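Putative glycosyltransferase (Mannosyltransferase) involved in glycosylating the PBCV-1 major capsid protein (Paramecium bursaria Chlorella virus 1, PDB 2P6W) probably transfers a sugar from a UDP-sugar donor in glycosylating the viral major capsid protein, its N-terminal GT-A-like domain binding the nucleotide and manganese. Local coordinates at residues 7-12 / 71-76; 41-46 / 60-65; 105-110 / 123-128. All blocks are in the same frame, centred on the assembly; numbering follows the deposited sequence.

Interaction 1. Residues 7-12 / 71-76; sequences CITILS and PSTEWF
Cys7 is held by Glu74 at its amide: the N-H points almost straight at Glu74 OE2, with Cys7 N and OE2 3.0 Å apart, and meets that oxygen from above the carboxylate plane. At its carbonyl, Cys7 O is gripped twice, by Trp75 N at 3.1 Å and by Glu74 N at 2.9 Å, the first donor lying nearly along the C=O axis and the second tilted off the carbonyl plane. Its thiol, with SG anti to the backbone N (chi1 178°), rests against Ser72 O and Thr73 CA. Ile8 pairs with Trp75 in parallel register, CG1 packing on Trp75 CB. Strands 8-13 and 75-79 are parallel neighbours in the Rossmann-like sheet of a GT-A glycosyltransferase; the chain between them is largely helical and also supplies edge strand 39-43. Thr9 N continues the ladder to Trp75 O at 3.0 Å. Its OG1 lies 2.7 Å from Thr73 OG1, the two threonine side chains crossing at about a right angle; Thr73 OG1 also bonds to Phe70 O. The methyl Thr73 CG2 sits over the centre of the Phe76 ring, 3.4 Å above its plane. Leu11 CD2 lies at the edge of that ring, 4.1 Å from Phe76 CD1, on the face of the sheet where Ile63 and Ala67 of helix 59-69 also meet Phe76.

Interaction 2. Residues 41-46 / 60-65; sequences YYEESE and SWIIQQ
Glu43 reaches from its strand to helix 59-69 and meets three of the helix's side chains in turn. Its CB lies against the tip of Ile62, 3.8 Å from CD1, with CG2 and CG1 of the same isoleucine close by. CG, anti to the backbone N, continues over Ile62 CG1. A bend at chi2 (70°) then swings CD round to the rim of the Trp61 indole, 3.8 Å from CZ3; the carboxylate meets this ring at its edge, the two planes 74° apart. At the tip the oxygens have separate tasks. OE1 accepts from Gln65 NE2 at 3.1 Å, a fairly straight bond that lies close to the amide plane, and from Tyr41 OH at 2.6 Å. These two donors reach OE1 on its syn side but from opposite faces of the carboxylate plane. Glu43 OE2 uses its anti lone pair for Ser45 OG, 2.5 Å away; that hydroxyl also bonds to Arg58. Three donors fix the carboxylate's rotation, and their bonds would probably favour its charged form.

Tyr41, two residues back on the strand, lays its ring over the backbone of Gln65, whose C is above the ring centre, while Gln65 CB comes to 3.4 Å from Tyr41 CZ. Ile62 CG2 touches the same ring at its edge.

The strand and helix segments run at 131° to each other, their axes 8.9 Å apart. Helix 59-69 lies on the connection from edge strand 39-43 to the parallel strand 75-79, a beta-alpha-beta crossover of the GT-A sheet that passes strand 8-13. Ile62 and Ile63 reach Leu11 of that middle strand, while Ser60, Ile63 and Gln64 touch helix 132-140.

Interaction 3. Residues 105-110 / 123-128; sequences ILYHTF and GVKFVH
Tyr107 and Val127 stand side by side, pointing the same way from a non-hydrogen-bonded residue pair of two antiparallel strands, with Tyr107 CE1 3.8 Å from Val127 CG2. Lys125 joins them on this face, its CD near the edge of the tyrosine ring. On the other face His108 and Phe126 form a hydrogen-bonded pair, CB against CB at 3.7 Å; Phe126 N gives to His108 O and His108 N to Phe126 O. Phe110 crosses Phe126 obliquely, rim to rim, its CZ 3.8 Å from Phe126 CE2, and its CE2 also touches Val124 CG1. A water bridges the strands, donating to Val124 O and accepting from Phe110 N. His128 N bonds to Leu106 O at 2.9 Å. The two strands follow each other in the main GT-A sheet, and Val124 lies near manganese ligand His195.

The two faces therefore differ in chemistry. That of His108, Phe110 and Phe126 is largely aromatic and meets Trp75 and Leu77 of the next strand. On that of Tyr107, Lys125 and Val127, buried polar groups are compensated: Lys125 NZ makes salt bridges with Glu135 and Glu153, and Tyr107 OH bonds to Glu135, an arrangement likely to keep the lysine charged.

How the interactions relate
All three contacts build on the six-stranded mixed sheet of the GT-A-like domain. Interaction 2 supplies its outermost strand, 39-43, and the helix packed on it; interaction 1 pairs strands 8-13 and 75-79; interaction 3 pairs 124-128 with 107-110. The centre of interaction 1 lies about 13 Å from that of interaction 2 and about 12 Å from that of interaction 3. Along the chain, interaction 2 falls between the two segments of interaction 1, and interaction 3 follows both. Backbone contacts Ile10 to Tyr41 and Phe76 to Val127 make the sheet continuous. Strand 8-13 ends at UDP-binding Gly13, and strand 75-79 leads into manganese-binding Asp80 and Asp82, so this shared scaffold probably helps place the donor-sugar site.

Interaction 1. Residues 7-12 / 71-76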
loop_
_atom_site.group_PDB
_atom_site.type_symbol
_atom_site.label_atom_id
_atom_site.label_comp_id
_atom_site.label_asym_id
_atom_site.label_seq_id
_atom_site.Cartn_x
_atom_site.Cartn_y
_atom_site.Cartn_z
ATOM N N CYS A 7 14.563 -8.149 -4.519
ATOM C CA CYS A 7 14.489 -6.819 -5.072
ATOM C C CYS A 7 13.077 -6.294 -4.832
ATOM O O CYS A 7 12.102 -6.848 -5.357
ATOM C CB CYS A 7 14.793 -6.857 -6.559
ATOM S SG CYS A 7 14.654 -5.261 -7.332
ATOM N N ILE A 8 12.978 -5.240 -4.021
ATOM C CA ILE A 8 11.686 -4.637 -3.675
ATOM C C ILE A 8 11.582 -3.233 -4.255
ATOM O O ILE A 8 12.537 -2.459 -4.159
ATOM C CB ILE A 8 11.524 -4.583 -2.153
ATOM C CG1 ILE A 8 11.413 -6.002 -1.598
ATOM C CG2 ILE A 8 10.293 -3.720 -1.729
ATOM C CD1 ILE A 8 11.677 -6.099 -0.091
ATOM N N THR A 9 10.425 -2.913 -4.848
ATOM C CA THR A 9 10.121 -1.559 -5.300
ATOM C C THR A 9 8.923 -1.077 -4.509
ATOM O O THR A 9 7.855 -1.693 -4.573
ATOM C CB THR A 9 9.758 -1.538 -6.798
ATOM O OG1 THR A 9 10.920 -1.878 -7.564
ATOM C CG2 THR A 9 9.232 -0.161 -7.247
ATOM N N ILE A 10 9.102 -0.010 -3.742
ATOM C CA ILE A 10 7.973 0.597 -3.056
ATOM C C ILE A 10 7.391 1.621 -3.999
ATOM O O ILE A 10 8.137 2.376 -4.632
ATOM C CB ILE A 10 8.387 1.243 -1.717
ATOM C CG1 ILE A 10 9.098 0.191 -0.857
ATOM C CG2 ILE A 10 7.153 1.868 -1.005
ATOM C CD1 ILE A 10 9.439 0.618 0.545
ATOM N N LEU A 11 6.069 1.637 -4.089
ATOM C CA LEU A 11 5.389 2.612 -4.943
ATOM C C LEU A 11 4.263 3.296 -4.198
ATOM O O LEU A 11 3.630 2.725 -3.306
ATOM C CB LEU A 11 4.872 1.989 -6.249
ATOM C CG LEU A 11 3.866 0.847 -6.104
ATOM C CD1 LEU A 11 2.815 0.909 -7.195
ATOM C CD2 LEU A 11 4.571 -0.490 -6.150
ATOM N N SER A 12 4.014 4.541 -4.602
ATOM C CA SER A 12 2.920 5.322 -4.050
ATOM C C SER A 12 2.641 6.437 -5.024
ATOM O O SER A 12 3.151 6.424 -6.163
ATOM C CB SER A 12 3.307 5.894 -2.681
ATOM O OG SER A 12 2.187 6.472 -2.006
ATOM N N PRO A 71 12.101 -2.958 -14.034
ATOM C CA PRO A 71 11.762 -4.296 -14.524
ATOM C C PRO A 71 12.354 -5.478 -13.732
ATOM O O PRO A 71 11.829 -6.592 -13.845
ATOM C CB PRO A 71 12.273 -4.278 -15.972
ATOM C CG PRO A 71 13.322 -3.241 -15.991
ATOM C CD PRO A 71 12.879 -2.190 -15.024
ATOM N N SER A 72 13.400 -5.254 -12.937
ATOM C CA SER A 72 14.016 -6.346 -12.168
ATOM C C SER A 72 13.299 -6.634 -10.841
ATOM O O SER A 72 13.709 -7.521 -10.083
ATOM C CB SER A 72 15.501 -6.060 -11.926
ATOM O OG SER A 72 16.185 -6.020 -13.167
ATOM N N THR A 73 12.245 -5.871 -10.560
ATOM C CA THR A 73 11.484 -6.021 -9.303
ATOM C C THR A 73 10.956 -7.435 -9.103
ATOM O O THR A 73 10.425 -8.037 -10.033
ATOM C CB THR A 73 10.290 -5.052 -9.256
ATOM O OG1 THR A 73 10.739 -3.713 -9.507
ATOM C CG2 THR A 73 9.603 -5.104 -7.886
ATOM N N GLU A 74 11.125 -7.973 -7.894
ATOM C CA GLU A 74 10.476 -9.224 -7.507
ATOM C C GLU A 74 9.211 -8.969 -6.709
ATOM O O GLU A 74 8.191 -9.610 -6.951
ATOM C CB GLU A 74 11.418 -10.085 -6.684
ATOM C CG GLU A 74 12.641 -10.531 -7.452
ATOM C CD GLU A 74 13.607 -11.267 -6.561
ATOM O OE1 GLU A 74 13.312 -12.441 -6.253
ATOM O OE2 GLU A 74 14.633 -10.661 -6.158
ATOM N N TRP A 75 9.297 -8.046 -5.748
ATOM C CA TRP A 75 8.135 -7.651 -4.942
ATOM C C TRP A 75 7.824 -6.175 -5.086
ATOM O O TRP A 75 8.711 -5.333 -4.887
ATOM C CB TRP A 75 8.366 -7.931 -3.458
ATOM C CG TRP A 75 8.211 -9.381 -3.125
ATOM C CD1 TRP A 75 9.211 -10.293 -2.944
ATOM C CD2 TRP A 75 6.985 -10.092 -2.954
ATOM N NE1 TRP A 75 8.680 -11.529 -2.682
ATOM C CE2 TRP A 75 7.315 -11.436 -2.672
ATOM C CE3 TRP A 75 5.640 -9.730 -3.014
ATOM C CZ2 TRP A 75 6.345 -12.414 -2.442
ATOM C CZ3 TRP A 75 4.670 -10.723 -2.787
ATOM C CH2 TRP A 75 5.035 -12.033 -2.509
ATOM N N PHE A 76 6.571 -5.875 -5.419
ATOM C CA PHE A 76 6.069 -4.498 -5.451
ATOM C C PHE A 76 5.330 -4.263 -4.157
ATOM O O PHE A 76 4.583 -5.128 -3.704
ATOM C CB PHE A 76 5.111 -4.292 -6.626
ATOM C CG PHE A 76 5.793 -4.397 -7.957
ATOM C CD1 PHE A 76 6.387 -3.277 -8.540
ATOM C CD2 PHE A 76 5.862 -5.624 -8.614
ATOM C CE1 PHE A 76 7.036 -3.378 -9.758
ATOM C CE2 PHE A 76 6.519 -5.731 -9.849
ATOM C CZ PHE A 76 7.109 -4.598 -10.414
#

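Interaction 2. Residues 41-46 / 60-65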
loop_
_atom_site.group_PDB
_atom_site.type_symbol
_atom_site.label_atom_id
_atom_site.label_comp_id
_atom_site.label_asym_id
_atom_site.label_seq_id
_atom_site.Cartn_x
_atom_site.Cartn_y
_atom_site.Cartn_z
ATOM N N TYR A 41 9.102 4.257 -6.635
ATOM C CA TYR A 41 8.335 4.852 -7.729
ATOM C C TYR A 41 7.223 5.693 -7.143
ATOM O O TYR A 41 6.451 5.208 -6.313
ATOM C CB TYR A 41 7.708 3.807 -8.692
ATOM C CG TYR A 41 7.013 4.524 -9.814
ATOM C CD1 TYR A 41 7.720 4.947 -10.934
ATOM C CD2 TYR A 41 5.670 4.882 -9.709
ATOM C CE1 TYR A 41 7.104 5.674 -11.939
ATOM C CE2 TYR A 41 5.036 5.599 -10.712
ATOM C CZ TYR A 41 5.770 6.010 -11.822
ATOM O OH TYR A 41 5.185 6.748 -12.830
ATOM N N TYR A 42 7.122 6.951 -7.584
ATOM C CA TYR A 42 6.074 7.845 -7.065
ATOM C C TYR A 42 5.306 8.521 -8.189
ATOM O O TYR A 42 5.908 9.214 -9.022
ATOM C CB TYR A 42 6.713 8.908 -6.175
ATOM C CG TYR A 42 5.746 9.637 -5.294
ATOM C CD1 TYR A 42 5.254 9.042 -4.125
ATOM C CD2 TYR A 42 5.320 10.933 -5.606
ATOM C CE1 TYR A 42 4.341 9.741 -3.297
ATOM C CE2 TYR A 42 4.442 11.623 -4.789
ATOM C CZ TYR A 42 3.955 11.029 -3.639
ATOM O OH TYR A 42 3.082 11.716 -2.814
ATOM N N GLU A 43 3.988 8.321 -8.231
ATOM C CA GLU A 43 3.167 8.900 -9.285
ATOM C C GLU A 43 2.689 10.294 -8.888
ATOM O O GLU A 43 1.925 10.452 -7.933
ATOM C CB GLU A 43 1.985 7.989 -9.589
ATOM C CG GLU A 43 1.139 8.441 -10.798
ATOM C CD GLU A 43 1.883 8.263 -12.129
ATOM O OE1 GLU A 43 2.664 7.287 -12.256
ATOM O OE2 GLU A 43 1.683 9.100 -13.037
ATOM N N GLU A 44 3.145 11.297 -9.629
ATOM C CA GLU A 44 2.799 12.688 -9.323
ATOM C C GLU A 44 1.741 13.248 -10.274
ATOM O O GLU A 44 1.313 14.391 -10.108
ATOM C CB GLU A 44 4.041 13.581 -9.393
ATOM C CG GLU A 44 5.085 13.355 -8.317
ATOM C CD GLU A 44 6.364 14.142 -8.589
ATOM O OE1 GLU A 44 6.268 15.341 -8.947
ATOM O OE2 GLU A 44 7.465 13.570 -8.444
ATOM N N SER A 45 1.337 12.467 -11.279
ATOM C CA SER A 45 0.365 12.939 -12.267
ATOM C C SER A 45 -1.030 13.082 -11.678
ATOM O O SER A 45 -1.396 12.354 -10.755
ATOM C CB SER A 45 0.301 11.984 -13.460
ATOM O OG SER A 45 -0.230 10.731 -13.063
ATOM N N GLU A 46 -1.789 14.031 -12.215
ATOM C CA GLU A 46 -3.207 14.162 -11.907
ATOM C C GLU A 46 -3.991 13.046 -12.603
ATOM O O GLU A 46 -3.858 12.865 -13.815
ATOM C CB GLU A 46 -3.720 15.531 -12.367
ATOM C CG GLU A 46 -5.217 15.744 -12.135
ATOM C CD GLU A 46 -5.662 17.172 -12.396
ATOM O OE1 GLU A 46 -4.900 17.950 -13.008
ATOM O OE2 GLU A 46 -6.798 17.505 -11.989
ATOM N N SER A 60 -3.625 0.117 -8.861
ATOM C CA SER A 60 -3.449 -1.033 -9.754
ATOM C C SER A 60 -3.049 -0.612 -11.172
ATOM O O SER A 60 -2.683 -1.455 -12.010
ATOM C CB SER A 60 -4.713 -1.897 -9.775
ATOM O OG SER A 60 -4.967 -2.421 -8.486
ATOM N N TRP A 61 -3.147 0.691 -11.442
ATOM C CA TRP A 61 -2.596 1.277 -12.659
ATOM C C TRP A 61 -1.149 1.721 -12.409
ATOM O O TRP A 61 -0.263 1.479 -13.244
ATOM C CB TRP A 61 -3.470 2.449 -13.115
ATOM C CG TRP A 61 -3.006 3.140 -14.372
ATOM C CD1 TRP A 61 -3.295 2.791 -15.652
ATOM C CD2 TRP A 61 -2.190 4.314 -14.443
ATOM N NE1 TRP A 61 -2.696 3.670 -16.531
ATOM C CE2 TRP A 61 -2.002 4.606 -15.810
ATOM C CE3 TRP A 61 -1.555 5.124 -13.483
ATOM C CZ2 TRP A 61 -1.240 5.694 -16.246
ATOM C CZ3 TRP A 61 -0.808 6.214 -13.921
ATOM C CH2 TRP A 61 -0.650 6.479 -15.295
ATOM N N ILE A 62 -0.914 2.355 -11.258
ATOM C CA ILE A 62 0.438 2.835 -10.885
ATOM C C ILE A 62 1.456 1.689 -10.792
ATOM O O ILE A 62 2.639 1.862 -11.122
ATOM C CB ILE A 62 0.421 3.680 -9.585
ATOM C CG1 ILE A 62 -0.472 4.909 -9.761
ATOM C CG2 ILE A 62 1.858 4.096 -9.124
ATOM C CD1 ILE A 62 -0.791 5.583 -8.446
ATOM N N ILE A 63 1.019 0.502 -10.368
ATOM C CA ILE A 63 1.940 -0.633 -10.348
ATOM C C ILE A 63 2.596 -0.929 -11.719
ATOM O O ILE A 63 3.779 -1.289 -11.759
ATOM C CB ILE A 63 1.307 -1.883 -9.682
ATOM C CG1 ILE A 63 2.406 -2.857 -9.240
ATOM C CG2 ILE A 63 0.232 -2.507 -10.580
ATOM C CD1 ILE A 63 1.887 -4.017 -8.420
ATOM N N GLN A 64 1.865 -0.784 -12.833
ATOM C CA GLN A 64 2.475 -0.968 -14.148
ATOM C C GLN A 64 3.559 0.089 -14.410
ATOM O O GLN A 64 4.587 -0.205 -15.003
ATOM C CB GLN A 64 1.445 -1.030 -15.310
ATOM C CG GLN A 64 2.177 -1.187 -16.683
ATOM C CD GLN A 64 1.321 -1.498 -17.912
ATOM O OE1 GLN A 64 0.120 -1.128 -18.029
ATOM N NE2 GLN A 64 1.961 -2.146 -18.868
ATOM N N GLN A 65 3.328 1.313 -13.940
ATOM C CA GLN A 65 4.324 2.381 -14.057
ATOM C C GLN A 65 5.607 1.955 -13.365
ATOM O O GLN A 65 6.707 2.110 -13.918
ATOM C CB GLN A 65 3.830 3.663 -13.389
ATOM C CG GLN A 65 2.573 4.291 -13.983
ATOM C CD GLN A 65 2.856 5.041 -15.269
ATOM O OE1 GLN A 65 3.101 4.431 -16.309
ATOM N NE2 GLN A 65 2.824 6.362 -15.208
#

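Interaction 3. Residues 105-110 / 123-128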
loop_
_atom_site.group_PDB
_atom_site.type_symbol
_atom_site.label_atom_id
_atom_site.label_comp_id
_atom_site.label_asym_id
_atom_site.label_seq_id
_atom_site.Cartn_x
_atom_site.Cartn_y
_atom_site.Cartn_z
ATOM N N ILE A 105 3.696 -17.568 -2.988
ATOM C CA ILE A 105 2.842 -16.426 -2.613
ATOM C C ILE A 105 2.895 -15.289 -3.644
ATOM O O ILE A 105 3.987 -14.885 -4.074
ATOM C CB ILE A 105 3.180 -15.919 -1.187
ATOM C CG1 ILE A 105 3.063 -17.064 -0.171
ATOM C CG2 ILE A 105 2.254 -14.753 -0.788
ATOM C CD1 ILE A 105 1.700 -17.800 -0.192
ATOM N N LEU A 106 1.702 -14.808 -4.039
ATOM C CA LEU A 106 1.535 -13.674 -4.967
ATOM C C LEU A 106 1.138 -12.383 -4.248
ATOM O O LEU A 106 1.453 -11.307 -4.730
ATOM C CB LEU A 106 0.491 -13.981 -6.040
ATOM C CG LEU A 106 0.786 -15.075 -7.072
ATOM C CD1 LEU A 106 -0.503 -15.434 -7.791
ATOM C CD2 LEU A 106 1.866 -14.688 -8.069
ATOM N N TYR A 107 0.443 -12.494 -3.112
ATOM C CA TYR A 107 0.025 -11.307 -2.352
ATOM C C TYR A 107 0.236 -11.491 -0.869
ATOM O O TYR A 107 -0.131 -12.524 -0.333
ATOM C CB TYR A 107 -1.481 -11.081 -2.544
ATOM C CG TYR A 107 -1.875 -10.437 -3.853
ATOM C CD1 TYR A 107 -1.999 -9.047 -3.961
ATOM C CD2 TYR A 107 -2.140 -11.211 -4.977
ATOM C CE1 TYR A 107 -2.350 -8.444 -5.170
ATOM C CE2 TYR A 107 -2.493 -10.627 -6.174
ATOM C CZ TYR A 107 -2.586 -9.244 -6.268
ATOM O OH TYR A 107 -2.943 -8.670 -7.474
ATOM N N HIS A 108 0.816 -10.486 -0.213
ATOM C CA HIS A 108 0.766 -10.383 1.236
ATOM C C HIS A 108 -0.117 -9.193 1.589
ATOM O O HIS A 108 0.113 -8.081 1.093
ATOM C CB HIS A 108 2.168 -10.171 1.810
ATOM C CG HIS A 108 3.020 -11.393 1.736
ATOM N ND1 HIS A 108 3.874 -11.643 0.687
ATOM C CD2 HIS A 108 3.106 -12.459 2.558
ATOM C CE1 HIS A 108 4.456 -12.815 0.867
ATOM N NE2 HIS A 108 4.022 -13.320 2.006
ATOM N N THR A 109 -1.158 -9.446 2.388
ATOM C CA THR A 109 -2.112 -8.421 2.794
ATOM C C THR A 109 -2.286 -8.449 4.307
ATOM O O THR A 109 -1.702 -9.303 4.995
ATOM C CB THR A 109 -3.487 -8.627 2.081
ATOM O OG1 THR A 109 -3.978 -9.942 2.399
ATOM C CG2 THR A 109 -3.310 -8.479 0.576
ATOM N N PHE A 110 -3.072 -7.514 4.827
ATOM C CA PHE A 110 -3.197 -7.296 6.276
ATOM C C PHE A 110 -4.633 -7.087 6.675
ATOM O O PHE A 110 -5.372 -6.387 5.988
ATOM C CB PHE A 110 -2.315 -6.107 6.713
ATOM C CG PHE A 110 -0.925 -6.258 6.235
ATOM C CD1 PHE A 110 -0.025 -7.032 6.958
ATOM C CD2 PHE A 110 -0.539 -5.736 5.004
ATOM C CE1 PHE A 110 1.260 -7.264 6.478
ATOM C CE2 PHE A 110 0.730 -5.950 4.515
ATOM C CZ PHE A 110 1.643 -6.725 5.248
ATOM N N GLY A 123 -4.210 -0.554 2.153
ATOM C CA GLY A 123 -3.377 0.652 2.239
ATOM C C GLY A 123 -1.893 0.297 2.198
ATOM O O GLY A 123 -1.044 1.135 1.872
ATOM N N VAL A 124 -1.590 -0.952 2.556
ATOM C CA VAL A 124 -0.254 -1.560 2.416
ATOM C C VAL A 124 -0.483 -2.926 1.772
ATOM O O VAL A 124 -1.252 -3.727 2.308
ATOM C CB VAL A 124 0.428 -1.777 3.789
ATOM C CG1 VAL A 124 1.796 -2.402 3.591
ATOM C CG2 VAL A 124 0.581 -0.429 4.525
ATOM N N LYS A 125 0.161 -3.176 0.630
ATOM C CA LYS A 125 -0.137 -4.381 -0.157
ATOM C C LYS A 125 1.107 -4.789 -0.925
ATOM O O LYS A 125 1.649 -3.995 -1.709
ATOM C CB LYS A 125 -1.281 -4.099 -1.151
ATOM C CG LYS A 125 -1.647 -5.264 -2.054
ATOM C CD LYS A 125 -2.783 -4.906 -3.033
ATOM C CE LYS A 125 -2.326 -3.938 -4.129
ATOM N NZ LYS A 125 -3.346 -3.912 -5.275
ATOM N N PHE A 126 1.563 -6.020 -0.684
ATOM C CA PHE A 126 2.701 -6.608 -1.389
ATOM C C PHE A 126 2.184 -7.419 -2.552
ATOM O O PHE A 126 1.321 -8.274 -2.372
ATOM C CB PHE A 126 3.463 -7.581 -0.482
ATOM C CG PHE A 126 4.264 -6.926 0.611
ATOM C CD1 PHE A 126 5.632 -6.752 0.463
ATOM C CD2 PHE A 126 3.663 -6.543 1.819
ATOM C CE1 PHE A 126 6.405 -6.172 1.489
ATOM C CE2 PHE A 126 4.437 -5.957 2.851
ATOM C CZ PHE A 126 5.801 -5.790 2.679
ATOM N N VAL A 127 2.743 -7.162 -3.734
ATOM C CA VAL A 127 2.338 -7.831 -4.969
ATOM C C VAL A 127 3.582 -8.397 -5.660
ATOM O O VAL A 127 4.484 -7.640 -6.026
ATOM C CB VAL A 127 1.685 -6.823 -5.956
ATOM C CG1 VAL A 127 1.122 -7.562 -7.171
ATOM C CG2 VAL A 127 0.589 -6.023 -5.274
ATOM N N HIS A 128 3.623 -9.717 -5.864
ATOM C CA HIS A 128 4.756 -10.353 -6.520
ATOM C C HIS A 128 4.744 -9.979 -7.997
ATOM O O HIS A 128 3.669 -9.759 -8.576
ATOM C CB HIS A 128 4.638 -11.867 -6.403
ATOM C CG HIS A 128 5.877 -12.599 -6.806
ATOM N ND1 HIS A 128 6.073 -13.076 -8.086
ATOM C CD2 HIS A 128 6.987 -12.933 -6.109
ATOM C CE1 HIS A 128 7.250 -13.667 -8.160
ATOM N NE2 HIS A 128 7.827 -13.598 -6.973
HETATM O O HOH W 1 -3.313 -5.492 2.591
#